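Long-range contacts in N-acyl-D-glutamate deacylase (Bordetella bronchiseptica, PDB 3GIP), which catalyses the zinc-dependent hydrolysis of N-acyl-D-glutamate to D-glutamate and a carboxylate, as a member of the amidohydrolase superfamily: residues A[79-84]-A[375-380]; A[371-376]-A[443-448]; A[381-386]-A[436-441]. All coordinates share one frame; numbering follows the deposited sequence.

Contact 1: residues A[79-84]-A[375-380]; sequences LRWKTS and PRLWGS. With FMT (formic acid), chain D.
Trp81 meets Trp378 through CA and CB, at the root of its side chain. CA of Trp81 lies 3.5 Å from the centroid of the Trp378 six-membered ring and only 4° off the ring normal, a CH-pi contact squarely over the face. CB of Trp81 bears on the same face, nearest CE2 of Trp378 at 3.4 Å. The two indoles meet obliquely, their planes 58° apart. With chi1 at 56°, CG of Trp81 sits between its own backbone N and carbonyl carbon. CD1 of the Trp81 ring meets CD1 of Leu377 at 3.5 Å. NE1 of the same ring is hydrogen-bonded to Asp69.

The far end of the Trp378 ring is met by Arg80 and Ser84. CG of Arg80 approaches CH2 of Trp378, while its guanidinium leads off to the carbonyl of Pro464. OG of Ser84 comes obliquely to CZ3 of Trp378 at 3.3 Å, held in place by its bond to Arg80 O (2.7 Å), a carbonyl that also accepts Ser84 N.

Polar links between the two short helical pieces run through water. One water donates to both Ser84 OG and Trp378 O; another accepts from Lys82 NZ and donates to Leu377 O, while Lys82 itself forms salt bridges with Asp64 and Asp69. The chemistry implies a largely buried aromatic joint in the amidohydrolase fold: direct contact is mostly between carbon and ring surfaces, with Ser84 OG as the polar exception lying on the indole, and backbone carbonyls are satisfied by bridging water.

Contact 2: residues A[371-376]-A[443-448]; sequences ARPHPR and DEPTLA. With FMT (formic acid), chain D.
Three prolines meet where two irregular loops pass each other, with Pro445 pressed against Pro373 and Pro375. The closest CA atoms, those of Pro375 and Pro445, are 4.1 Å apart, and the touching parts of the loops run at 76° to each other. All three rings bring apolar carbon to the meeting point.

The Pro445 ring offers different atoms to different neighbours. Its CG lies 3.9 Å from CD of Pro373, the two rings crossing at about a right angle. Its CB meets CB of Pro375 at 4.1 Å. The third ring carbon, CD, is touched by CD of Arg372 at 3.8 Å, and that aliphatic chain again crosses the proline at about a right angle. Arg372 arrives there with CG anti to its backbone N (chi1 -177°), and bends at chi2 and chi3 carry the chain round. Asp443 O lies over one face of the Arg372 guanidinium, 4.0 Å above the plane and offset toward its rim. The carboxylate of Asp443 remains farther off, with OD1 5.5 Å from NH1 of Arg372, so any attraction between these charges is probably modest.

Pro445 also occupies the second position of a type I beta turn from Glu444 to Leu447. Its carbonyl oxygen is buried and has no hydrogen-bonding partner in the model. The loop 371-376 follows strand 360-362 and leads into helix 376-391, whereas 443-448 belongs to the connection between strands 428-431 and 452-457; backbone hydrogen bonds between Arg372 and Thr305 tie the first loop to strand 303-307.

Contact 3: residues A[381-386]-A[436-441]; sequences FTRVLG and VADRAT
Thr382, Arg383, Leu385 and Gly386 turn one side of helix 376-391 against the extended loop 436-441, in the amidohydrolase fold built round a TIM barrel. The loop belongs to the connection between strands 428-431 and 452-457, and a backbone bond between Ala437 and Val450 fastens it from beyond the contact.

Apolar contacts gather at Val436. Its CG1 packs on CB of Leu385 at 3.8 Å, and its CG2 faces the CG2 methyl of Thr382 at the same distance. The two branches of the valine thus reach residues almost one helical turn apart, and Leu385 also touches Phe62, Leu397 and Met404.

Backbone approaches come next. Thr382 O receives a CA-H...O contact from Ala437 CA, 3.5 Å away with an angle of 160° at the hydrogen, besides its helical bond from Gly386 N. CA of Gly386 lies 3.5 Å from Val436 O, which also accepts from Arg390. OG1 of Thr382 is 3.4 Å from Asp438 CA, but its strong polar partner is Ser449.

The charged interaction joins Arg383 to Asp438. Arg383 runs extended from CG to NE and crosses the carboxylate obliquely, with its CB, CG and CD each within about 3.5 Å of OD1 or OD2 of Asp438. A chi4 of 75° turns CZ out of the extended line. Pro283 O accepts from NE, which helps to fix the group. The guanidinium and carboxylate planes are 85° apart, and NH1 of Arg383 donates, nearly within its own plane, to the syn lone pair of Asp438 OD2 at 2.8 Å.

How the contacts relate
Helix 376-391 unites the set: contact 1 uses its first turn, contact 3 the next, and contact 2 the loop leading into it. Contacts 1 and 2 share Pro375 and Arg376 and lie about 9 Å apart between centres; Trp378 CD1 touches Pro445 O at 3.4 Å. Contact 3, its centre about 10 Å from that of contact 1, is nested within the chain loop closed by contact 2, and Ala440 CB meets Pro445 O at 3.4 Å. Arg376 extends from this packing to a formate, probably from crystallisation, donating from NH1 to O1 at 2.8 Å; Tyr282, Lys250 and Ser288 also bind it. The side chain of His374 is about 11 Å from the zinc held by Cys95, His218 and His248.

Contact 1: residues A[79-84]-A[375-380]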
loop_
_atom_site.group_PDB
_atom_site.type_symbol
_atom_site.label_atom_id
_atom_site.label_comp_id
_atom_site.label_asym_id
_atom_site.label_seq_id
_atom_site.Cartn_x
_atom_site.Cartn_y
_atom_site.Cartn_z
ATOM N N LEU A 79 -5.243 -13.421 -4.211
ATOM C CA LEU A 79 -5.301 -11.992 -3.901
ATOM C C LEU A 79 -6.734 -11.523 -3.643
ATOM O O LEU A 79 -7.070 -10.368 -3.903
ATOM C CB LEU A 79 -4.695 -11.180 -5.054
ATOM C CG LEU A 79 -3.181 -10.940 -5.048
ATOM C CD1 LEU A 79 -2.854 -9.921 -3.968
ATOM C CD2 LEU A 79 -2.418 -12.228 -4.815
ATOM N N ARG A 80 -7.569 -12.414 -3.116
ATOM C CA ARG A 80 -8.970 -12.089 -2.858
ATOM C C ARG A 80 -9.152 -10.935 -1.873
ATOM O O ARG A 80 -10.161 -10.228 -1.923
ATOM C CB ARG A 80 -9.707 -13.333 -2.354
ATOM C CG ARG A 80 -11.220 -13.179 -2.222
ATOM C CD ARG A 80 -11.907 -13.088 -3.576
ATOM N NE ARG A 80 -13.351 -13.279 -3.455
ATOM C CZ ARG A 80 -14.170 -13.497 -4.479
ATOM N NH1 ARG A 80 -13.694 -13.549 -5.713
ATOM N NH2 ARG A 80 -15.468 -13.684 -4.265
ATOM N N TRP A 81 -8.184 -10.743 -0.981
ATOM C CA TRP A 81 -8.272 -9.653 -0.016
ATOM C C TRP A 81 -8.202 -8.305 -0.722
ATOM O O TRP A 81 -8.628 -7.290 -0.172
ATOM C CB TRP A 81 -7.167 -9.768 1.047
ATOM C CG TRP A 81 -5.751 -9.818 0.530
ATOM C CD1 TRP A 81 -4.867 -8.779 0.449
ATOM C CD2 TRP A 81 -5.052 -10.976 0.058
ATOM N NE1 TRP A 81 -3.658 -9.220 -0.040
ATOM C CE2 TRP A 81 -3.747 -10.565 -0.290
ATOM C CE3 TRP A 81 -5.405 -12.323 -0.104
ATOM C CZ2 TRP A 81 -2.790 -11.454 -0.793
ATOM C CZ3 TRP A 81 -4.450 -13.208 -0.607
ATOM C CH2 TRP A 81 -3.161 -12.765 -0.942
ATOM N N LYS A 82 -7.677 -8.302 -1.947
ATOM C CA LYS A 82 -7.572 -7.077 -2.741
ATOM C C LYS A 82 -8.800 -6.905 -3.627
ATOM O O LYS A 82 -9.477 -5.880 -3.583
ATOM C CB LYS A 82 -6.343 -7.114 -3.655
ATOM C CG LYS A 82 -5.001 -7.243 -2.962
ATOM C CD LYS A 82 -4.660 -6.032 -2.114
ATOM C CE LYS A 82 -3.181 -6.067 -1.765
ATOM N NZ LYS A 82 -2.776 -5.073 -0.739
ATOM N N THR A 83 -9.085 -7.916 -4.439
ATOM C CA THR A 83 -10.208 -7.837 -5.358
ATOM C C THR A 83 -11.559 -7.628 -4.684
ATOM O O THR A 83 -12.405 -6.894 -5.202
ATOM C CB THR A 83 -10.286 -9.096 -6.249
ATOM O OG1 THR A 83 -10.583 -10.236 -5.440
ATOM C CG2 THR A 83 -8.961 -9.324 -6.966
ATOM N N SER A 84 -11.760 -8.259 -3.530
ATOM C CA SER A 84 -13.027 -8.142 -2.816
ATOM C C SER A 84 -13.305 -6.743 -2.276
ATOM O O SER A 84 -14.428 -6.456 -1.861
ATOM C CB SER A 84 -13.101 -9.167 -1.681
ATOM O OG SER A 84 -12.159 -8.889 -0.663
ATOM N N PRO A 375 -7.522 -5.879 10.343
ATOM C CA PRO A 375 -8.581 -5.870 9.327
ATOM C C PRO A 375 -8.362 -4.998 8.094
ATOM O O PRO A 375 -9.047 -5.172 7.086
ATOM C CB PRO A 375 -9.824 -5.464 10.124
ATOM C CG PRO A 375 -9.257 -4.632 11.231
ATOM C CD PRO A 375 -8.044 -5.426 11.643
ATOM N N ARG A 376 -7.411 -4.072 8.171
ATOM C CA ARG A 376 -7.116 -3.195 7.040
ATOM C C ARG A 376 -6.762 -4.033 5.810
ATOM O O ARG A 376 -6.899 -3.584 4.673
ATOM C CB ARG A 376 -5.961 -2.255 7.396
ATOM C CG ARG A 376 -4.635 -2.958 7.605
ATOM C CD ARG A 376 -3.639 -2.048 8.298
ATOM N NE ARG A 376 -2.313 -2.655 8.353
ATOM C CZ ARG A 376 -1.309 -2.193 9.088
ATOM N NH1 ARG A 376 -1.470 -1.116 9.847
ATOM N NH2 ARG A 376 -0.130 -2.802 9.049
ATOM N N LEU A 377 -6.310 -5.257 6.051
ATOM C CA LEU A 377 -5.945 -6.177 4.979
ATOM C C LEU A 377 -7.119 -6.420 4.034
ATOM O O LEU A 377 -6.945 -6.487 2.814
ATOM C CB LEU A 377 -5.499 -7.513 5.584
ATOM C CG LEU A 377 -5.202 -8.672 4.631
ATOM C CD1 LEU A 377 -3.958 -8.363 3.807
ATOM C CD2 LEU A 377 -4.998 -9.948 5.447
ATOM N N TRP A 378 -8.314 -6.544 4.607
ATOM C CA TRP A 378 -9.522 -6.814 3.834
ATOM C C TRP A 378 -10.531 -5.679 3.712
ATOM O O TRP A 378 -11.416 -5.740 2.861
ATOM C CB TRP A 378 -10.271 -8.016 4.421
ATOM C CG TRP A 378 -9.673 -9.349 4.113
ATOM C CD1 TRP A 378 -8.589 -9.923 4.708
ATOM C CD2 TRP A 378 -10.135 -10.281 3.129
ATOM N NE1 TRP A 378 -8.346 -11.160 4.157
ATOM C CE2 TRP A 378 -9.281 -11.403 3.184
ATOM C CE3 TRP A 378 -11.189 -10.276 2.205
ATOM C CZ2 TRP A 378 -9.446 -12.513 2.348
ATOM C CZ3 TRP A 378 -11.356 -11.381 1.374
ATOM C CH2 TRP A 378 -10.485 -12.484 1.454
ATOM N N GLY A 379 -10.420 -4.643 4.535
ATOM C CA GLY A 379 -11.433 -3.604 4.450
ATOM C C GLY A 379 -11.060 -2.149 4.292
ATOM O O GLY A 379 -11.935 -1.293 4.393
ATOM N N SER A 380 -9.798 -1.850 4.018
ATOM C CA SER A 380 -9.373 -0.461 3.884
ATOM C C SER A 380 -10.147 0.411 2.896
ATOM O O SER A 380 -10.700 1.446 3.277
ATOM C CB SER A 380 -7.882 -0.397 3.530
ATOM O OG SER A 380 -7.081 -0.833 4.614
HETATM C C FMT D . 1.802 0.639 10.386
HETATM O O1 FMT D . 1.115 -0.335 10.572
HETATM O O2 FMT D . 1.225 1.821 10.148
HETATM O O HOH W 1 -4.453 -5.475 1.662
HETATM O O HOH W 2 -12.995 -7.151 1.171
#

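Contact 2: residues A[371-376]-A[443-448]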
loop_
_atom_site.group_PDB
_atom_site.type_symbol
_atom_site.label_atom_id
_atom_site.label_comp_id
_atom_site.label_asym_id
_atom_site.label_seq_id
_atom_site.Cartn_x
_atom_site.Cartn_y
_atom_site.Cartn_z
ATOM N N ALA A 371 -1.393 -14.485 11.172
ATOM C CA ALA A 371 -2.410 -15.453 11.576
ATOM C C ALA A 371 -3.719 -14.738 11.903
ATOM O O ALA A 371 -4.800 -15.196 11.533
ATOM C CB ALA A 371 -1.927 -16.246 12.789
ATOM N N ARG A 372 -3.609 -13.619 12.611
ATOM C CA ARG A 372 -4.764 -12.808 12.992
ATOM C C ARG A 372 -4.398 -11.384 12.593
ATOM O O ARG A 372 -4.047 -10.554 13.431
ATOM C CB ARG A 372 -5.005 -12.885 14.499
ATOM C CG ARG A 372 -6.232 -12.115 14.961
ATOM C CD ARG A 372 -7.507 -12.719 14.399
ATOM N NE ARG A 372 -7.770 -14.038 14.966
ATOM C CZ ARG A 372 -8.063 -14.252 16.245
ATOM N NH1 ARG A 372 -8.132 -13.234 17.091
ATOM N NH2 ARG A 372 -8.285 -15.485 16.678
ATOM N N PRO A 373 -4.488 -11.084 11.295
ATOM C CA PRO A 373 -4.153 -9.761 10.769
ATOM C C PRO A 373 -5.057 -8.608 11.167
ATOM O O PRO A 373 -6.192 -8.795 11.605
ATOM C CB PRO A 373 -4.190 -9.984 9.265
ATOM C CG PRO A 373 -5.349 -10.927 9.131
ATOM C CD PRO A 373 -5.079 -11.930 10.240
ATOM N N HIS A 374 -4.515 -7.411 10.993
ATOM C CA HIS A 374 -5.240 -6.177 11.232
ATOM C C HIS A 374 -6.244 -6.192 10.071
ATOM O O HIS A 374 -5.880 -6.500 8.931
ATOM C CB HIS A 374 -4.254 -5.009 11.128
ATOM C CG HIS A 374 -4.887 -3.658 11.235
ATOM N ND1 HIS A 374 -4.341 -2.640 11.988
ATOM C CD2 HIS A 374 -5.987 -3.141 10.643
ATOM C CE1 HIS A 374 -5.081 -1.554 11.852
ATOM N NE2 HIS A 374 -6.084 -1.831 11.042
ATOM N N PRO A 375 -7.522 -5.879 10.343
ATOM C CA PRO A 375 -8.581 -5.870 9.327
ATOM C C PRO A 375 -8.362 -4.998 8.094
ATOM O O PRO A 375 -9.047 -5.172 7.086
ATOM C CB PRO A 375 -9.824 -5.464 10.124
ATOM C CG PRO A 375 -9.257 -4.632 11.231
ATOM C CD PRO A 375 -8.044 -5.426 11.643
ATOM N N ARG A 376 -7.411 -4.072 8.171
ATOM C CA ARG A 376 -7.116 -3.195 7.040
ATOM C C ARG A 376 -6.762 -4.033 5.810
ATOM O O ARG A 376 -6.899 -3.584 4.673
ATOM C CB ARG A 376 -5.961 -2.255 7.396
ATOM C CG ARG A 376 -4.635 -2.958 7.605
ATOM C CD ARG A 376 -3.639 -2.048 8.298
ATOM N NE ARG A 376 -2.313 -2.655 8.353
ATOM C CZ ARG A 376 -1.309 -2.193 9.088
ATOM N NH1 ARG A 376 -1.470 -1.116 9.847
ATOM N NH2 ARG A 376 -0.130 -2.802 9.049
ATOM N N ASP A 443 -11.846 -8.826 15.492
ATOM C CA ASP A 443 -11.990 -10.245 15.822
ATOM C C ASP A 443 -12.068 -11.148 14.596
ATOM O O ASP A 443 -11.627 -12.296 14.638
ATOM C CB ASP A 443 -13.232 -10.489 16.681
ATOM C CG ASP A 443 -13.147 -9.824 18.035
ATOM O OD1 ASP A 443 -12.021 -9.561 18.508
ATOM O OD2 ASP A 443 -14.216 -9.581 18.632
ATOM N N GLU A 444 -12.657 -10.634 13.519
ATOM C CA GLU A 444 -12.793 -11.387 12.273
ATOM C C GLU A 444 -12.255 -10.507 11.154
ATOM O O GLU A 444 -13.011 -9.984 10.333
ATOM C CB GLU A 444 -14.262 -11.732 12.022
ATOM C CG GLU A 444 -14.835 -12.722 13.027
ATOM C CD GLU A 444 -16.298 -13.021 12.779
ATOM O OE1 GLU A 444 -17.150 -12.189 13.151
ATOM O OE2 GLU A 444 -16.597 -14.085 12.197
ATOM N N PRO A 445 -10.926 -10.358 11.098
ATOM C CA PRO A 445 -10.232 -9.537 10.103
ATOM C C PRO A 445 -10.241 -9.979 8.646
ATOM O O PRO A 445 -9.741 -9.252 7.787
ATOM C CB PRO A 445 -8.822 -9.454 10.668
ATOM C CG PRO A 445 -8.643 -10.809 11.264
ATOM C CD PRO A 445 -9.956 -11.022 11.989
ATOM N N THR A 446 -10.803 -11.146 8.345
ATOM C CA THR A 446 -10.811 -11.591 6.956
ATOM C C THR A 446 -12.182 -11.575 6.296
ATOM O O THR A 446 -12.342 -12.072 5.180
ATOM C CB THR A 446 -10.211 -13.008 6.807
ATOM O OG1 THR A 446 -11.066 -13.964 7.442
ATOM C CG2 THR A 446 -8.824 -13.064 7.419
ATOM N N LEU A 447 -13.176 -11.002 6.970
ATOM C CA LEU A 447 -14.513 -10.933 6.389
ATOM C C LEU A 447 -14.479 -10.025 5.162
ATOM O O LEU A 447 -13.898 -8.942 5.200
ATOM C CB LEU A 447 -15.517 -10.395 7.411
ATOM C CG LEU A 447 -15.763 -11.282 8.635
ATOM C CD1 LEU A 447 -16.767 -10.613 9.569
ATOM C CD2 LEU A 447 -16.278 -12.646 8.178
ATOM N N ALA A 448 -15.103 -10.476 4.078
ATOM C CA ALA A 448 -15.123 -9.714 2.834
ATOM C C ALA A 448 -16.100 -8.545 2.849
ATOM O O ALA A 448 -17.135 -8.580 3.516
ATOM C CB ALA A 448 -15.444 -10.638 1.665
HETATM C C FMT D . 1.802 0.639 10.386
HETATM O O1 FMT D . 1.115 -0.335 10.572
HETATM O O2 FMT D . 1.225 1.821 10.148
#

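Contact 3: residues A[381-386]-A[436-441]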
loop_
_atom_site.group_PDB
_atom_site.type_symbol
_atom_site.label_atom_id
_atom_site.label_comp_id
_atom_site.label_asym_id
_atom_site.label_seq_id
_atom_site.Cartn_x
_atom_site.Cartn_y
_atom_site.Cartn_z
ATOM N N PHE A 381 -10.199 0.010 1.630
ATOM C CA PHE A 381 -10.876 0.839 0.637
ATOM C C PHE A 381 -12.379 0.983 0.823
ATOM O O PHE A 381 -12.931 2.074 0.658
ATOM C CB PHE A 381 -10.528 0.339 -0.770
ATOM C CG PHE A 381 -9.146 0.733 -1.206
ATOM C CD1 PHE A 381 -8.953 1.821 -2.050
ATOM C CD2 PHE A 381 -8.031 0.068 -0.703
ATOM C CE1 PHE A 381 -7.667 2.249 -2.383
ATOM C CE2 PHE A 381 -6.743 0.484 -1.025
ATOM C CZ PHE A 381 -6.559 1.578 -1.868
ATOM N N THR A 382 -13.040 -0.102 1.190
ATOM C CA THR A 382 -14.477 -0.052 1.396
ATOM C C THR A 382 -14.817 0.656 2.710
ATOM O O THR A 382 -15.913 1.200 2.861
ATOM C CB THR A 382 -15.055 -1.466 1.363
ATOM O OG1 THR A 382 -14.251 -2.319 2.184
ATOM C CG2 THR A 382 -15.051 -1.999 -0.071
ATOM N N ARG A 383 -13.884 0.665 3.659
ATOM C CA ARG A 383 -14.129 1.362 4.917
ATOM C C ARG A 383 -14.062 2.860 4.623
ATOM O O ARG A 383 -14.790 3.653 5.221
ATOM C CB ARG A 383 -13.088 0.978 5.974
ATOM C CG ARG A 383 -13.386 1.523 7.373
ATOM C CD ARG A 383 -12.405 0.955 8.391
ATOM N NE ARG A 383 -12.624 1.420 9.761
ATOM C CZ ARG A 383 -13.602 1.002 10.560
ATOM N NH1 ARG A 383 -14.478 0.100 10.139
ATOM N NH2 ARG A 383 -13.692 1.474 11.799
ATOM N N VAL A 384 -13.189 3.261 3.702
ATOM C CA VAL A 384 -13.120 4.674 3.359
ATOM C C VAL A 384 -14.433 5.077 2.688
ATOM O O VAL A 384 -15.035 6.084 3.050
ATOM C CB VAL A 384 -11.941 4.983 2.406
ATOM C CG1 VAL A 384 -12.064 6.403 1.864
ATOM C CG2 VAL A 384 -10.616 4.828 3.160
ATOM N N LEU A 385 -14.893 4.280 1.726
ATOM C CA LEU A 385 -16.131 4.604 1.023
ATOM C C LEU A 385 -17.366 4.582 1.914
ATOM O O LEU A 385 -18.259 5.414 1.763
ATOM C CB LEU A 385 -16.340 3.651 -0.153
ATOM C CG LEU A 385 -15.218 3.690 -1.192
ATOM C CD1 LEU A 385 -15.521 2.688 -2.290
ATOM C CD2 LEU A 385 -15.086 5.095 -1.763
ATOM N N GLY A 386 -17.415 3.635 2.843
ATOM C CA GLY A 386 -18.570 3.537 3.717
ATOM C C GLY A 386 -18.529 4.373 4.982
ATOM O O GLY A 386 -19.497 5.062 5.300
ATOM N N VAL A 436 -21.823 -0.098 -0.060
ATOM C CA VAL A 436 -20.402 -0.431 -0.020
ATOM C C VAL A 436 -19.821 -0.180 1.365
ATOM O O VAL A 436 -19.999 0.889 1.950
ATOM C CB VAL A 436 -19.594 0.349 -1.088
ATOM C CG1 VAL A 436 -19.599 1.842 -0.787
ATOM C CG2 VAL A 436 -18.168 -0.198 -1.148
ATOM N N ALA A 437 -19.132 -1.185 1.894
ATOM C CA ALA A 437 -18.556 -1.077 3.222
ATOM C C ALA A 437 -17.711 -2.283 3.574
ATOM O O ALA A 437 -17.873 -3.368 3.012
ATOM C CB ALA A 437 -19.671 -0.930 4.256
ATOM N N ASP A 438 -16.811 -2.077 4.525
ATOM C CA ASP A 438 -15.943 -3.134 5.010
ATOM C C ASP A 438 -16.734 -3.971 6.005
ATOM O O ASP A 438 -17.704 -3.492 6.599
ATOM C CB ASP A 438 -14.735 -2.522 5.717
ATOM C CG ASP A 438 -15.134 -1.557 6.833
ATOM O OD1 ASP A 438 -15.951 -0.648 6.578
ATOM O OD2 ASP A 438 -14.626 -1.704 7.963
ATOM N N ARG A 439 -16.330 -5.226 6.172
ATOM C CA ARG A 439 -16.977 -6.116 7.127
ATOM C C ARG A 439 -15.919 -6.721 8.037
ATOM O O ARG A 439 -16.239 -7.294 9.079
ATOM C CB ARG A 439 -17.756 -7.219 6.404
ATOM C CG ARG A 439 -19.095 -6.748 5.842
ATOM C CD ARG A 439 -20.076 -6.431 6.968
ATOM N NE ARG A 439 -21.339 -5.865 6.495
ATOM C CZ ARG A 439 -21.551 -4.570 6.277
ATOM N NH1 ARG A 439 -20.582 -3.684 6.483
ATOM N NH2 ARG A 439 -22.742 -4.156 5.865
ATOM N N ALA A 440 -14.656 -6.576 7.646
ATOM C CA ALA A 440 -13.551 -7.105 8.434
ATOM C C ALA A 440 -13.469 -6.362 9.760
ATOM O O ALA A 440 -13.448 -5.132 9.796
ATOM C CB ALA A 440 -12.241 -6.958 7.669
ATOM N N THR A 441 -13.424 -7.118 10.849
ATOM C CA THR A 441 -13.345 -6.533 12.179
ATOM C C THR A 441 -12.077 -7.001 12.877
ATOM O O THR A 441 -11.352 -7.857 12.366
ATOM C CB THR A 441 -14.552 -6.950 13.030
ATOM O OG1 THR A 441 -14.576 -8.378 13.141
ATOM C CG2 THR A 441 -15.849 -6.469 12.391
#